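Local atomic coordinates of CobC (Shigella flexneri 2a, PDB entry 6NRU), a protein that probably removes the phosphate from adenosylcobalamin 5'-phosphate and from alpha-ribazole 5'-phosphate, steps in the assembly of the nucleotide loop of vitamin B12. Residues A[36-41]-A[62-67]; A[42-47]-A[179-184]. All coordinates share one frame; numbering follows the deposited sequence.

Both contacts use helix 32-44, which lies against the mixed beta-sheet of the histidine phosphatase fold, and their centres are about 10 Å apart. Contact 1 joins the middle of this helix to helix 59-69; it is partly buried, with Gln39 at its exposed margin and a sulfate ion bound by Gln37. Contact 2 takes the C-terminal end of the same helix down onto strand 181-187 and is buried throughout. In contact 1 an alanine CB meets a leucine and a threonine methyl, whereas in contact 2 leucine methyl groups meet an indole ring. Leu41 ties the two together, its CD2 lying 3.7 Å from CD1 of Trp181.

Contact 1 of 2, residues A[36-41]-A[62-67]; sequences EQAQNL and QHTARL. With SO4 (sulfate ion), chain M.
Ala38 and Leu67 form the centre of an apolar contact between two helices. The CB of Ala38 points at helix 59-69 and sits 3.7 Å from CB of Leu67, while CD1 of the same leucine reaches it at 3.8 Å. With CG of Leu67 anti to the carbonyl carbon (chi1 -61°) and CD1 in turn anti to CA, CD1 lies against the alanine and CD2 heads for Gln39, whose CG is 4.4 Å from it. Toward the sheet, Thr64 adds its methyl: CG2, set anti to the backbone N, stands 4.2 Å from CB of Ala38. The short alanine side chain is thus met by Leu67 and Thr64, one helical turn apart, and the short segments approach to 8.5 Å between axes, crossing at -37°.

Helices 32-44 and 59-69 pack side by side on the alpha/beta core of the histidine phosphatase fold, where Leu41 and Thr64 both touch Ile9 of the strand that leads into the catalytic loop. Thr64 also touches His11, probably the residue phosphorylated during catalysis, so the inner edge of this helix pair borders the active site.

Among the polar interactions, OG1 of Thr64 is hydrogen-bonded within its own helix to the carbonyl O of Arg60, one turn back, and more weakly to the backbone N of Gly12 in the loop after His11. On helix 32-44, the extended side chain of Gln37 uses both ends of its amide: OE1 receives a hydrogen bond from the backbone N of Glu13, and NE2 donates to O1 of the sulfate ion at 3.1 Å, with an angle of 156° at the hydrogen. Arg33 and Arg199 also bind this anion, which was probably picked up from the crystallisation liquor.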
# COMPACT_ATOMS: atom_id res chain seq x y z
N GLU A 36 1.36 1.67 17.46
CA GLU A 36 1.54 3.07 17.83
C GLU A 36 1.44 3.98 16.61
O GLU A 36 0.88 5.08 16.68
CB GLU A 36 2.89 3.27 18.52
CG GLU A 36 2.90 2.91 20.00
CD GLU A 36 4.26 2.42 20.48
OE1 GLU A 36 5.22 2.47 19.68
OE2 GLU A 36 4.37 2.01 21.65
N GLN A 37 1.98 3.53 15.47
CA GLN A 37 1.88 4.32 14.24
C GLN A 37 0.43 4.47 13.79
O GLN A 37 0.02 5.56 13.37
CB GLN A 37 2.71 3.66 13.14
CG GLN A 37 4.20 3.81 13.29
CD GLN A 37 4.96 2.90 12.35
OE1 GLN A 37 4.47 1.84 11.96
NE2 GLN A 37 6.16 3.32 11.96
N ALA A 38 -0.35 3.40 13.88
CA ALA A 38 -1.74 3.47 13.44
C ALA A 38 -2.59 4.26 14.43
O ALA A 38 -3.47 5.02 14.02
CB ALA A 38 -2.31 2.06 13.25
N GLN A 39 -2.33 4.10 15.73
CA GLN A 39 -3.09 4.83 16.73
C GLN A 39 -2.84 6.33 16.62
O GLN A 39 -3.77 7.13 16.76
CB GLN A 39 -2.73 4.34 18.13
CG GLN A 39 -3.34 3.01 18.50
CD GLN A 39 -2.70 2.41 19.73
OE1 GLN A 39 -1.59 2.79 20.12
NE2 GLN A 39 -3.39 1.47 20.36
N ASN A 40 -1.59 6.72 16.39
CA ASN A 40 -1.28 8.13 16.17
C ASN A 40 -1.98 8.65 14.92
O ASN A 40 -2.50 9.76 14.90
CB ASN A 40 0.23 8.32 16.07
CG ASN A 40 0.64 9.78 16.07
OD1 ASN A 40 -0.06 10.64 16.62
ND2 ASN A 40 1.77 10.08 15.45
N LEU A 41 -2.01 7.83 13.86
CA LEU A 41 -2.70 8.22 12.63
C LEU A 41 -4.19 8.42 12.87
O LEU A 41 -4.82 9.27 12.22
CB LEU A 41 -2.48 7.18 11.55
CG LEU A 41 -1.21 7.30 10.71
CD1 LEU A 41 -0.99 6.02 9.91
CD2 LEU A 41 -1.29 8.50 9.79
N GLN A 62 -5.74 -4.48 7.43
CA GLN A 62 -7.02 -4.38 8.12
C GLN A 62 -6.82 -4.05 9.60
O GLN A 62 -7.60 -3.27 10.17
CB GLN A 62 -7.81 -5.67 7.95
CG GLN A 62 -8.11 -6.01 6.50
CD GLN A 62 -9.05 -7.17 6.36
OE1 GLN A 62 -10.26 -7.03 6.58
NE2 GLN A 62 -8.52 -8.33 5.98
N HIS A 63 -5.80 -4.63 10.23
CA HIS A 63 -5.46 -4.25 11.60
C HIS A 63 -5.17 -2.76 11.69
O HIS A 63 -5.58 -2.09 12.64
CB HIS A 63 -4.26 -5.07 12.09
CG HIS A 63 -3.99 -4.92 13.56
ND1 HIS A 63 -3.02 -5.67 14.20
CD2 HIS A 63 -4.55 -4.13 14.50
CE1 HIS A 63 -3.00 -5.34 15.48
NE2 HIS A 63 -3.91 -4.41 15.69
N THR A 64 -4.46 -2.22 10.69
CA THR A 64 -4.20 -0.79 10.66
C THR A 64 -5.49 0.00 10.47
O THR A 64 -5.75 0.97 11.20
CB THR A 64 -3.20 -0.47 9.55
OG1 THR A 64 -1.90 -0.94 9.93
CG2 THR A 64 -3.13 1.03 9.29
N ALA A 65 -6.33 -0.41 9.52
CA ALA A 65 -7.56 0.31 9.25
C ALA A 65 -8.48 0.32 10.47
O ALA A 65 -9.23 1.29 10.67
CB ALA A 65 -8.28 -0.30 8.05
N ARG A 66 -8.44 -0.73 11.29
CA ARG A 66 -9.23 -0.73 12.51
C ARG A 66 -8.74 0.33 13.49
O ARG A 66 -9.54 1.06 14.08
CB ARG A 66 -9.17 -2.12 13.17
CG ARG A 66 -10.29 -3.08 12.77
CD ARG A 66 -9.91 -4.52 13.09
NE ARG A 66 -9.17 -4.61 14.35
CZ ARG A 66 -8.22 -5.51 14.60
NH1 ARG A 66 -7.90 -6.41 13.68
NH2 ARG A 66 -7.60 -5.51 15.77
N LEU A 67 -7.42 0.44 13.66
CA LEU A 67 -6.87 1.36 14.65
C LEU A 67 -7.03 2.81 14.21
O LEU A 67 -7.29 3.69 15.04
CB LEU A 67 -5.40 1.03 14.90
CG LEU A 67 -5.16 -0.38 15.46
CD1 LEU A 67 -3.70 -0.78 15.33
CD2 LEU A 67 -5.62 -0.46 16.90
S SO4 M . 7.23 6.02 14.43
O1 SO4 M . 6.44 6.11 13.21
O2 SO4 M . 8.32 5.06 14.24
O3 SO4 M . 7.79 7.33 14.76
O4 SO4 M . 6.38 5.57 15.54

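Contact 2 of 2, residues A[42-47]-A[179-184]; sequences HTLLDD and GCWSAI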
# COMPACT_ATOMS: atom_id res chain seq x y z
N HIS A 42 -4.78 7.65 13.79
CA HIS A 42 -6.19 7.82 14.10
C HIS A 42 -6.48 9.23 14.61
O HIS A 42 -7.46 9.86 14.20
CB HIS A 42 -6.63 6.79 15.14
CG HIS A 42 -7.83 7.22 15.93
ND1 HIS A 42 -9.10 7.22 15.41
CD2 HIS A 42 -7.94 7.68 17.20
CE1 HIS A 42 -9.95 7.65 16.33
NE2 HIS A 42 -9.27 7.94 17.42
N THR A 43 -5.63 9.74 15.50
CA THR A 43 -5.81 11.10 15.98
C THR A 43 -5.36 12.13 14.95
O THR A 43 -5.86 13.25 14.95
CB THR A 43 -5.07 11.29 17.30
OG1 THR A 43 -3.66 11.14 17.09
CG2 THR A 43 -5.53 10.27 18.33
N LEU A 44 -4.41 11.76 14.08
CA LEU A 44 -3.93 12.72 13.08
C LEU A 44 -4.99 13.04 12.05
O LEU A 44 -4.99 14.14 11.48
CB LEU A 44 -2.67 12.18 12.40
CG LEU A 44 -1.35 12.30 13.16
CD1 LEU A 44 -0.20 11.84 12.29
CD2 LEU A 44 -1.15 13.74 13.62
N LEU A 45 -5.91 12.10 11.79
CA LEU A 45 -6.97 12.25 10.81
C LEU A 45 -8.35 12.08 11.44
O LEU A 45 -9.29 11.61 10.79
CB LEU A 45 -6.79 11.27 9.66
CG LEU A 45 -5.38 11.24 9.08
CD1 LEU A 45 -4.98 9.83 8.65
CD2 LEU A 45 -5.26 12.22 7.93
N ASP A 46 -8.48 12.44 12.72
CA ASP A 46 -9.76 12.31 13.40
C ASP A 46 -10.80 13.25 12.80
O ASP A 46 -11.97 12.88 12.64
CB ASP A 46 -9.59 12.57 14.89
CG ASP A 46 -10.66 11.90 15.73
OD1 ASP A 46 -11.28 10.93 15.24
OD2 ASP A 46 -10.88 12.34 16.87
N ASP A 47 -10.39 14.47 12.45
CA ASP A 47 -11.30 15.48 11.94
C ASP A 47 -11.43 15.47 10.43
O ASP A 47 -12.02 16.39 9.86
CB ASP A 47 -10.86 16.87 12.41
CG ASP A 47 -11.07 17.07 13.90
OD1 ASP A 47 -11.47 16.10 14.57
OD2 ASP A 47 -10.85 18.20 14.38
N GLY A 179 3.62 5.02 9.54
CA GLY A 179 3.31 6.07 10.49
C GLY A 179 2.99 7.40 9.86
O GLY A 179 2.86 8.40 10.59
N CYS A 180 2.86 7.47 8.54
CA CYS A 180 2.57 8.68 7.81
C CYS A 180 1.30 8.51 6.99
O CYS A 180 0.76 7.40 6.85
CB CYS A 180 3.73 9.06 6.88
SG CYS A 180 5.34 9.25 7.68
N TRP A 181 0.83 9.61 6.41
CA TRP A 181 -0.31 9.60 5.52
C TRP A 181 -0.04 10.52 4.34
O TRP A 181 0.69 11.51 4.46
CB TRP A 181 -1.60 10.02 6.25
CG TRP A 181 -1.54 11.41 6.81
CD1 TRP A 181 -1.09 11.78 8.05
CD2 TRP A 181 -1.93 12.62 6.15
NE1 TRP A 181 -1.18 13.14 8.19
CE2 TRP A 181 -1.69 13.68 7.04
CE3 TRP A 181 -2.45 12.91 4.88
CZ2 TRP A 181 -1.97 15.01 6.72
CZ3 TRP A 181 -2.72 14.23 4.56
CH2 TRP A 181 -2.48 15.26 5.47
N SER A 182 -0.63 10.17 3.20
CA SER A 182 -0.50 10.95 1.97
C SER A 182 -1.88 11.19 1.39
O SER A 182 -2.86 10.53 1.74
CB SER A 182 0.38 10.23 0.95
OG SER A 182 1.59 9.79 1.54
N ALA A 183 -1.96 12.16 0.48
CA ALA A 183 -3.23 12.48 -0.17
C ALA A 183 -2.97 12.92 -1.61
O ALA A 183 -2.03 13.67 -1.87
CB ALA A 183 -3.99 13.57 0.59
N ILE A 184 -3.81 12.43 -2.51
CA ILE A 184 -3.77 12.77 -3.91
C ILE A 184 -5.15 13.16 -4.41
O ILE A 184 -6.10 12.44 -4.18
CB ILE A 184 -3.18 11.62 -4.73
CG1 ILE A 184 -3.47 11.84 -6.21
CG2 ILE A 184 -3.70 10.28 -4.25
CD1 ILE A 184 -2.28 11.58 -7.07
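The indole of Trp181 receives Leu45 over one face and Leu44 at its edge. CD2 of Leu45 is placed 3.9 Å from the centroid of the five-membered ring and only 11° off its normal, a CH-pi contact in which the methyl sits almost squarely above the pyrrole part. The other branch of Leu45 touches the root of the side chain, CD1 lying 4.1 Å from CB of Trp181. A chi1 of 61° puts CG of Trp181 between the backbone N and the carbonyl carbon, and chi2 of -89° stands the ring across the CA-CB-CG plane, with one face meeting Leu45. The packing is looser at the ring edge, where CD1 of Leu44 approaches CD1 of Trp181 at 4.3 Å near the ring plane. Beyond the leucines the chain becomes exposed at Asp46 and Asp47.

The indole nitrogen NE1 is hydrogen-bonded to the carbonyl O of Ala200, which satisfies this buried polar group, and the ring also meets that of Trp7. Leu45, the first residue past helix 32-44 to leave helical geometry, and Leu44 in the last turn lay the helix end on strand 181-187, a helix-on-sheet layer of the alpha/beta histidine phosphatase fold.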